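Local coordinates for protein DJ-1 homolog D (Arabidopsis thaliana, PDB 4OGG), which is a plant member of the DJ-1/PfpI family that carries two copies of the family domain, each with its own six-stranded sheet, in one chain, at residues 2-7 and 29-34; 23-28 and 178-183; 83-88 and 102-107. One frame throughout, in Å; residues are numbered along the deposited sequence.

Contact 1 of 3, residues 2-7 and 29-34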
loop_
_atom_site.group_PDB
_atom_site.type_symbol
_atom_site.label_atom_id
_atom_site.label_comp_id
_atom_site.label_asym_id
_atom_site.label_seq_id
_atom_site.Cartn_x
_atom_site.Cartn_y
_atom_site.Cartn_z
ATOM N N SER C 2 0.136 -14.288 39.899
ATOM C CA SER C 2 -0.233 -15.627 40.347
ATOM C C SER C 2 -0.711 -16.524 39.207
ATOM O O SER C 2 -1.082 -17.674 39.433
ATOM C CB SER C 2 -1.318 -15.543 41.426
ATOM O OG SER C 2 -2.474 -14.891 40.936
ATOM N N ARG C 3 -0.704 -15.998 37.986
ATOM C CA ARG C 3 -1.125 -16.775 36.822
ATOM C C ARG C 3 -0.195 -16.494 35.644
ATOM O O ARG C 3 0.320 -15.387 35.497
ATOM C CB ARG C 3 -2.567 -16.428 36.427
ATOM C CG ARG C 3 -3.635 -16.902 37.418
ATOM C CD ARG C 3 -3.738 -18.427 37.451
ATOM N NE ARG C 3 -4.782 -18.898 38.363
ATOM C CZ ARG C 3 -4.672 -18.924 39.689
ATOM N NH1 ARG C 3 -3.558 -18.508 40.279
ATOM N NH2 ARG C 3 -5.683 -19.366 40.427
ATOM N N THR C 4 0.023 -17.507 34.815
ATOM C CA THR C 4 0.883 -17.365 33.648
ATOM C C THR C 4 0.194 -17.989 32.441
ATOM O O THR C 4 -0.208 -19.151 32.474
ATOM C CB THR C 4 2.245 -18.041 33.887
ATOM O OG1 THR C 4 2.843 -17.483 35.063
ATOM C CG2 THR C 4 3.177 -17.809 32.708
ATOM N N VAL C 5 0.061 -17.206 31.376
ATOM C CA VAL C 5 -0.600 -17.658 30.161
ATOM C C VAL C 5 0.343 -17.654 28.963
ATOM O O VAL C 5 1.228 -16.803 28.859
ATOM C CB VAL C 5 -1.816 -16.754 29.847
ATOM C CG1 VAL C 5 -2.355 -17.042 28.455
ATOM C CG2 VAL C 5 -2.902 -16.974 30.893
ATOM N N LEU C 6 0.143 -18.609 28.063
ATOM C CA LEU C 6 0.954 -18.718 26.859
ATOM C C LEU C 6 0.093 -18.364 25.644
ATOM O O LEU C 6 -1.054 -18.795 25.550
ATOM C CB LEU C 6 1.478 -20.148 26.705
ATOM C CG LEU C 6 2.391 -20.437 25.513
ATOM C CD1 LEU C 6 3.699 -19.670 25.683
ATOM C CD2 LEU C 6 2.662 -21.934 25.418
ATOM N N ILE C 7 0.637 -17.560 24.735
ATOM C CA ILE C 7 -0.090 -17.200 23.520
ATOM C C ILE C 7 0.649 -17.841 22.347
ATOM O O ILE C 7 1.855 -17.638 22.165
ATOM C CB ILE C 7 -0.165 -15.664 23.308
ATOM C CG1 ILE C 7 -0.950 -15.012 24.454
ATOM C CG2 ILE C 7 -0.855 -15.356 21.976
ATOM C CD1 ILE C 7 -1.159 -13.505 24.290
ATOM N N GLY C 29 -2.974 -8.507 35.740
ATOM C CA GLY C 29 -2.069 -9.191 36.645
ATOM C C GLY C 29 -1.621 -10.575 36.222
ATOM O O GLY C 29 -1.130 -11.346 37.042
ATOM N N ILE C 30 -1.785 -10.898 34.946
ATOM C CA ILE C 30 -1.386 -12.206 34.443
ATOM C C ILE C 30 -0.075 -12.092 33.679
ATOM O O ILE C 30 0.101 -11.169 32.887
ATOM C CB ILE C 30 -2.452 -12.784 33.479
ATOM C CG1 ILE C 30 -3.788 -12.941 34.207
ATOM C CG2 ILE C 30 -1.990 -14.127 32.927
ATOM C CD1 ILE C 30 -4.946 -13.312 33.297
ATOM N N THR C 31 0.850 -13.014 33.929
ATOM C CA THR C 31 2.122 -13.007 33.214
ATOM C C THR C 31 1.841 -13.702 31.891
ATOM O O THR C 31 1.305 -14.807 31.875
ATOM C CB THR C 31 3.206 -13.788 33.978
ATOM O OG1 THR C 31 3.509 -13.103 35.198
ATOM C CG2 THR C 31 4.474 -13.911 33.138
ATOM N N VAL C 32 2.193 -13.052 30.787
ATOM C CA VAL C 32 1.936 -13.618 29.469
ATOM C C VAL C 32 3.193 -13.803 28.627
ATOM O O VAL C 32 3.996 -12.882 28.473
ATOM C CB VAL C 32 0.954 -12.732 28.662
ATOM C CG1 VAL C 32 0.606 -13.412 27.335
ATOM C CG2 VAL C 32 -0.303 -12.473 29.476
ATOM N N HIS C 33 3.342 -15.002 28.077
ATOM C CA HIS C 33 4.476 -15.333 27.223
ATOM C C HIS C 33 3.973 -15.589 25.809
ATOM O O HIS C 33 2.914 -16.186 25.615
ATOM C CB HIS C 33 5.196 -16.576 27.749
ATOM C CG HIS C 33 5.986 -16.331 28.995
ATOM N ND1 HIS C 33 6.633 -17.339 29.676
ATOM C CD2 HIS C 33 6.249 -15.189 29.674
ATOM C CE1 HIS C 33 7.260 -16.829 30.721
ATOM N NE2 HIS C 33 7.044 -15.525 30.742
ATOM N N THR C 34 4.735 -15.134 24.822
ATOM C CA THR C 34 4.357 -15.311 23.423
ATOM C C THR C 34 5.439 -16.089 22.693
ATOM O O THR C 34 6.617 -15.761 22.794
ATOM C CB THR C 34 4.175 -13.957 22.733
ATOM O OG1 THR C 34 5.366 -13.178 22.900
ATOM C CG2 THR C 34 2.992 -13.208 23.335
#
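The imidazole of His33 rises from the sheet beside Leu6: His33 CB meets Leu6 CD1 at 4.0 Å, and the two side chains cross at about a right angle. Its ring meets the ring of Tyr80, the planes inclined by about 75°, and ND1 is hydrogen-bonded to Tyr80 OH. On this same face Thr4 and Thr31 lie side by side, pointing the same way. On the other, Ile7 CD1 presses on Val32 CG1 at 3.5 Å, and Val5 CG2 on Ile30 CG2 at 3.6 Å; Val5 CG2 stands anti to its carbonyl carbon, which brings it to Ile30. Between the faces runs a parallel ladder: Thr31 N to Arg3 O, Val5 N to Thr31 O (2.7 Å), His33 N to Val5 O, and Ile7 N to His33 O (2.8 Å). With helix 15-27 between them, the strands form a beta-alpha-beta crossover. Strand 30-35 is outermost in the sheet within this chain, and Asn69 bonds Val32 O and Thr34 N. The face of Val5, Ile7, Ile30 and Val32 is thus buried, Ile30 and Val32 against the helix; Thr4, Thr31 and His33 make the other more polar and partly exposed, beside buried Leu6.

Contact 2 of 3, residues 23-28 and 178-183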
loop_
_atom_site.group_PDB
_atom_site.type_symbol
_atom_site.label_atom_id
_atom_site.label_comp_id
_atom_site.label_asym_id
_atom_site.label_seq_id
_atom_site.Cartn_x
_atom_site.Cartn_y
_atom_site.Cartn_z
ATOM N N GLN C 23 -2.002 -7.663 26.079
ATOM C CA GLN C 23 -1.937 -6.529 26.991
ATOM C C GLN C 23 -3.048 -6.498 28.034
ATOM O O GLN C 23 -2.824 -6.077 29.169
ATOM C CB GLN C 23 -1.912 -5.227 26.190
ATOM C CG GLN C 23 -0.773 -5.194 25.185
ATOM C CD GLN C 23 -0.598 -3.842 24.543
ATOM O OE1 GLN C 23 -1.510 -3.328 23.893
ATOM N NE2 GLN C 23 0.580 -3.253 24.720
ATOM N N ALA C 24 -4.240 -6.945 27.662
ATOM C CA ALA C 24 -5.352 -6.956 28.605
ATOM C C ALA C 24 -5.036 -7.906 29.754
ATOM O O ALA C 24 -5.156 -7.542 30.923
ATOM C CB ALA C 24 -6.635 -7.391 27.909
ATOM N N LEU C 25 -4.629 -9.126 29.420
ATOM C CA LEU C 25 -4.315 -10.110 30.447
ATOM C C LEU C 25 -3.216 -9.603 31.371
ATOM O O LEU C 25 -3.287 -9.781 32.588
ATOM C CB LEU C 25 -3.912 -11.437 29.804
ATOM C CG LEU C 25 -5.027 -12.120 29.004
ATOM C CD1 LEU C 25 -4.493 -13.415 28.424
ATOM C CD2 LEU C 25 -6.242 -12.398 29.891
ATOM N N GLN C 26 -2.199 -8.968 30.797
ATOM C CA GLN C 26 -1.120 -8.422 31.606
ATOM C C GLN C 26 -1.669 -7.331 32.522
ATOM O O GLN C 26 -1.311 -7.255 33.697
ATOM C CB GLN C 26 -0.016 -7.853 30.712
ATOM C CG GLN C 26 0.881 -8.922 30.120
ATOM C CD GLN C 26 2.013 -8.342 29.308
ATOM O OE1 GLN C 26 1.830 -7.942 28.159
ATOM N NE2 GLN C 26 3.193 -8.281 29.905
ATOM N N ALA C 27 -2.551 -6.493 31.987
ATOM C CA ALA C 27 -3.129 -5.418 32.785
ATOM C C ALA C 27 -3.878 -5.985 33.984
ATOM O O ALA C 27 -3.976 -5.337 35.028
ATOM C CB ALA C 27 -4.071 -4.575 31.935
ATOM N N PHE C 28 -4.394 -7.203 33.832
ATOM C CA PHE C 28 -5.150 -7.849 34.897
ATOM C C PHE C 28 -4.289 -8.633 35.876
ATOM O O PHE C 28 -4.812 -9.348 36.732
ATOM C CB PHE C 28 -6.214 -8.775 34.306
ATOM C CG PHE C 28 -7.136 -8.099 33.332
ATOM C CD1 PHE C 28 -7.321 -6.719 33.360
ATOM C CD2 PHE C 28 -7.842 -8.850 32.398
ATOM C CE1 PHE C 28 -8.195 -6.096 32.471
ATOM C CE2 PHE C 28 -8.720 -8.234 31.507
ATOM C CZ PHE C 28 -8.895 -6.855 31.545
ATOM N N GLU C 178 -16.156 -10.506 26.059
ATOM C CA GLU C 178 -16.646 -11.710 26.724
ATOM C C GLU C 178 -15.621 -12.842 26.633
ATOM O O GLU C 178 -15.484 -13.642 27.555
ATOM C CB GLU C 178 -17.979 -12.151 26.108
ATOM C CG GLU C 178 -18.483 -13.486 26.637
ATOM C CD GLU C 178 -19.851 -13.867 26.098
ATOM O OE1 GLU C 178 -20.236 -13.376 25.015
ATOM O OE2 GLU C 178 -20.538 -14.675 26.758
ATOM N N PHE C 179 -14.898 -12.887 25.516
ATOM C CA PHE C 179 -13.868 -13.897 25.277
ATOM C C PHE C 179 -12.839 -13.837 26.400
ATOM O O PHE C 179 -12.555 -14.833 27.068
ATOM C CB PHE C 179 -13.193 -13.608 23.932
ATOM C CG PHE C 179 -12.094 -14.577 23.558
ATOM C CD1 PHE C 179 -12.367 -15.923 23.347
ATOM C CD2 PHE C 179 -10.797 -14.115 23.339
ATOM C CE1 PHE C 179 -11.363 -16.803 22.912
ATOM C CE2 PHE C 179 -9.785 -14.980 22.906
ATOM C CZ PHE C 179 -10.068 -16.328 22.690
ATOM N N ILE C 180 -12.289 -12.648 26.604
ATOM C CA ILE C 180 -11.284 -12.433 27.630
ATOM C C ILE C 180 -11.860 -12.608 29.037
ATOM O O ILE C 180 -11.214 -13.189 29.911
ATOM C CB ILE C 180 -10.658 -11.027 27.467
ATOM C CG1 ILE C 180 -9.897 -10.970 26.138
ATOM C CG2 ILE C 180 -9.750 -10.707 28.647
ATOM C CD1 ILE C 180 -9.368 -9.597 25.763
ATOM N N GLN C 181 -13.079 -12.123 29.257
ATOM C CA GLN C 181 -13.694 -12.253 30.577
ATOM C C GLN C 181 -13.861 -13.722 30.961
ATOM O O GLN C 181 -13.553 -14.121 32.086
ATOM C CB GLN C 181 -15.059 -11.562 30.608
ATOM C CG GLN C 181 -15.579 -11.327 32.019
ATOM C CD GLN C 181 -16.959 -10.699 32.038
ATOM O OE1 GLN C 181 -17.969 -11.391 31.922
ATOM N NE2 GLN C 181 -17.007 -9.377 32.175
ATOM N N LEU C 182 -14.342 -14.526 30.020
ATOM C CA LEU C 182 -14.552 -15.947 30.264
ATOM C C LEU C 182 -13.239 -16.661 30.555
ATOM O O LEU C 182 -13.186 -17.578 31.378
ATOM C CB LEU C 182 -15.234 -16.591 29.055
ATOM C CG LEU C 182 -16.701 -16.215 28.833
ATOM C CD1 LEU C 182 -17.140 -16.629 27.444
ATOM C CD2 LEU C 182 -17.566 -16.883 29.904
ATOM N N PHE C 183 -12.177 -16.231 29.880
ATOM C CA PHE C 183 -10.861 -16.830 30.060
ATOM C C PHE C 183 -10.337 -16.489 31.450
ATOM O O PHE C 183 -9.799 -17.348 32.148
ATOM C CB PHE C 183 -9.903 -16.315 28.981
ATOM C CG PHE C 183 -8.562 -16.999 28.971
ATOM C CD1 PHE C 183 -8.467 -18.377 28.786
ATOM C CD2 PHE C 183 -7.391 -16.261 29.110
ATOM C CE1 PHE C 183 -7.221 -19.008 28.735
ATOM C CE2 PHE C 183 -6.141 -16.881 29.062
ATOM C CZ PHE C 183 -6.057 -18.256 28.873
#
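Ile180 reaches from helix 176-186 toward three residues of 23-28, and its two branches share the work. Its CG2 touches Phe28 CE2 at 3.9 Å, at the edge of that ring and near its plane, and also faces Leu25 CD2. Its CD1 goes to Ala24 CB instead. The other close spot belongs to Leu25 and Phe183, which cross at about a right angle: Leu25 CD1 sits 3.9 Å from Phe183 CE2, again at the ring edge. Phe183 CG, anti to the backbone N (chi1 -173°), carries the ring out toward Leu25. One face of the Phe28 ring is taken up within its own segment, Ala24 O lying 3.1 Å above the plane over its centre. In the layered alpha/beta fold of the family, these two helices lie next to each other on one face of the six-stranded sheet, their segment axes 11.2 Å apart and inclined by 42°. Helices 208-221 and 369-380, from the second family region of the same chain, close over them: Ala24 touches Ser217, Phe28 touches Leu221 and Met377, and Ile180 touches Ala220. The Ala24 end is thinner, made by one methyl pair, with 20 Å² of Ala24 covered against 52 Å² of Leu25. Solvent comes in at Glu178, which is exposed, and at Gln181, which is partly exposed and starts away from 23-28, although Gln181 NE2 still bonds Ala220 O.

Contact 3 of 3, residues 83-88 and 102-107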
loop_
_atom_site.group_PDB
_atom_site.type_symbol
_atom_site.label_atom_id
_atom_site.label_comp_id
_atom_site.label_asym_id
_atom_site.label_seq_id
_atom_site.Cartn_x
_atom_site.Cartn_y
_atom_site.Cartn_z
ATOM N N LEU C 83 -3.911 -21.155 27.816
ATOM C CA LEU C 83 -3.399 -20.960 26.464
ATOM C C LEU C 83 -4.366 -20.120 25.637
ATOM O O LEU C 83 -5.581 -20.294 25.726
ATOM C CB LEU C 83 -3.208 -22.316 25.780
ATOM C CG LEU C 83 -2.810 -22.305 24.297
ATOM C CD1 LEU C 83 -1.399 -21.739 24.142
ATOM C CD2 LEU C 83 -2.882 -23.723 23.740
ATOM N N VAL C 84 -3.817 -19.206 24.840
ATOM C CA VAL C 84 -4.623 -18.353 23.970
ATOM C C VAL C 84 -4.162 -18.595 22.537
ATOM O O VAL C 84 -2.961 -18.615 22.268
ATOM C CB VAL C 84 -4.439 -16.854 24.312
ATOM C CG1 VAL C 84 -5.268 -15.991 23.357
ATOM C CG2 VAL C 84 -4.862 -16.597 25.751
ATOM N N ILE C 85 -5.112 -18.796 21.628
ATOM C CA ILE C 85 -4.785 -19.028 20.223
ATOM C C ILE C 85 -5.411 -17.952 19.343
ATOM O O ILE C 85 -6.603 -18.008 19.035
ATOM C CB ILE C 85 -5.301 -20.399 19.723
ATOM C CG1 ILE C 85 -4.795 -21.522 20.631
ATOM C CG2 ILE C 85 -4.805 -20.652 18.291
ATOM C CD1 ILE C 85 -5.287 -22.900 20.230
ATOM N N PRO C 86 -4.613 -16.952 18.933
ATOM C CA PRO C 86 -5.109 -15.866 18.082
ATOM C C PRO C 86 -5.503 -16.387 16.709
ATOM O O PRO C 86 -5.092 -17.478 16.304
ATOM C CB PRO C 86 -3.912 -14.919 17.988
ATOM C CG PRO C 86 -3.170 -15.163 19.279
ATOM C CD PRO C 86 -3.239 -16.672 19.388
ATOM N N GLY C 87 -6.301 -15.599 15.997
ATOM C CA GLY C 87 -6.712 -15.979 14.664
ATOM C C GLY C 87 -5.772 -15.386 13.630
ATOM O O GLY C 87 -4.590 -15.161 13.906
ATOM N N GLY C 88 -6.307 -15.102 12.446
ATOM C CA GLY C 88 -5.503 -14.555 11.370
ATOM C C GLY C 88 -5.133 -15.674 10.416
ATOM O O GLY C 88 -5.827 -16.695 10.372
ATOM N N GLU C 102 1.198 -30.849 18.851
ATOM C CA GLU C 102 1.639 -31.567 20.040
ATOM C C GLU C 102 1.396 -30.716 21.278
ATOM O O GLU C 102 0.865 -31.194 22.280
ATOM C CB GLU C 102 3.130 -31.884 19.947
ATOM C CG GLU C 102 3.696 -32.525 21.198
ATOM C CD GLU C 102 5.157 -32.186 21.407
ATOM O OE1 GLU C 102 5.948 -32.351 20.457
ATOM O OE2 GLU C 102 5.515 -31.756 22.523
ATOM N N LEU C 103 1.796 -29.451 21.199
ATOM C CA LEU C 103 1.638 -28.523 22.309
ATOM C C LEU C 103 0.174 -28.357 22.700
ATOM O O LEU C 103 -0.173 -28.421 23.883
ATOM C CB LEU C 103 2.246 -27.162 21.943
ATOM C CG LEU C 103 2.210 -26.053 23.002
ATOM C CD1 LEU C 103 3.271 -25.011 22.687
ATOM C CD2 LEU C 103 0.829 -25.415 23.048
ATOM N N VAL C 104 -0.688 -28.146 21.711
ATOM C CA VAL C 104 -2.106 -27.966 21.985
ATOM C C VAL C 104 -2.728 -29.229 22.579
ATOM O O VAL C 104 -3.514 -29.160 23.524
ATOM C CB VAL C 104 -2.862 -27.555 20.699
ATOM C CG1 VAL C 104 -4.361 -27.508 20.953
ATOM C CG2 VAL C 104 -2.370 -26.190 20.245
ATOM N N LYS C 105 -2.368 -30.383 22.036
ATOM C CA LYS C 105 -2.903 -31.639 22.544
ATOM C C LYS C 105 -2.516 -31.819 24.006
ATOM O O LYS C 105 -3.344 -32.188 24.837
ATOM C CB LYS C 105 -2.373 -32.814 21.719
ATOM C CG LYS C 105 -2.891 -32.852 20.293
ATOM C CD LYS C 105 -2.211 -33.958 19.504
ATOM C CE LYS C 105 -2.691 -34.005 18.063
ATOM N NZ LYS C 105 -2.004 -35.081 17.292
ATOM N N GLU C 106 -1.254 -31.545 24.320
ATOM C CA GLU C 106 -0.771 -31.690 25.686
ATOM C C GLU C 106 -1.536 -30.766 26.628
ATOM O O GLU C 106 -1.902 -31.156 27.740
ATOM C CB GLU C 106 0.727 -31.383 25.749
ATOM C CG GLU C 106 1.361 -31.660 27.106
ATOM C CD GLU C 106 1.229 -33.113 27.520
ATOM O OE1 GLU C 106 1.705 -33.991 26.768
ATOM O OE2 GLU C 106 0.646 -33.379 28.594
ATOM N N PHE C 107 -1.789 -29.542 26.178
ATOM C CA PHE C 107 -2.502 -28.575 26.998
ATOM C C PHE C 107 -3.973 -28.955 27.167
ATOM O O PHE C 107 -4.534 -28.850 28.260
ATOM C CB PHE C 107 -2.402 -27.182 26.378
ATOM C CG PHE C 107 -2.396 -26.081 27.389
ATOM C CD1 PHE C 107 -1.248 -25.808 28.125
ATOM C CD2 PHE C 107 -3.546 -25.346 27.643
ATOM C CE1 PHE C 107 -1.247 -24.817 29.101
ATOM C CE2 PHE C 107 -3.555 -24.355 28.617
ATOM C CZ PHE C 107 -2.402 -24.092 29.348
#
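Phe107, whose ring lies against Leu83, is fixed in its helix by the bond from its N to Leu103 O (3.0 Å), while its own O is hydrogen-bonded to Ser110 OG. Across the contact the side chains meet as hydrocarbon, and the backbone N of Leu83 also lies 3.3 Å from Phe107 CE2. Leu83 CB stands over one face of the Phe107 ring, 3.9 Å from the centroid and 28° off the ring normal, a CH-pi contact; it comes down nearest the rim, 3.5 Å from Phe107 CE2. Further out, Leu83 CD2 meets Leu103 CD2 at 4.1 Å, those two side chains crossing obliquely, and also borders Val104 CG2. Ile85 CD1 approaches the same Val104 CG2 at 4.4 Å, a looser touch. Strand 82-85 and its parallel neighbour 114-116 are joined through helix 98-110, after the short helix 90-94, as a beta-alpha-beta crossover, and this contact lays the helix on the sheet. Beyond the strand the chain runs on to Gly88, whose N is hydrogen-bonded to OD2 of the carboxy(hydroxy)methyl-cysteine at position 118. The chemistry divides along 83-88: the strand end meets its helix by hydrocarbon, a ring face and the backbone N of Leu83; the glycine end offers an N-H to the modified cysteine.

Contacts 1 and 3 share the sheet, since strands 3-8 and 82-85 are neighbours in it; Leu6 O lies 2.9 Å from Val84 N, a probable hydrogen bond, and the contact centres are about 14 Å apart. Contact 2 covers the face that bears Val5, Val32 and Val84: Phe183 CE2 lies 3.7 Å from Val5 CG2 and 3.6 Å from Val84 CG2. The helix of contact 3 packs on the opposite face, a three-layered build, with the centres of contacts 2 and 3 about 17 Å apart. Ile30 N lies 3.0 Å from Leu25 O, the probable hydrogen bond of the Schellman motif at Gly29 that ends helix 15-27. Of the three, contact 3 reaches the modified cysteine, through Gly88.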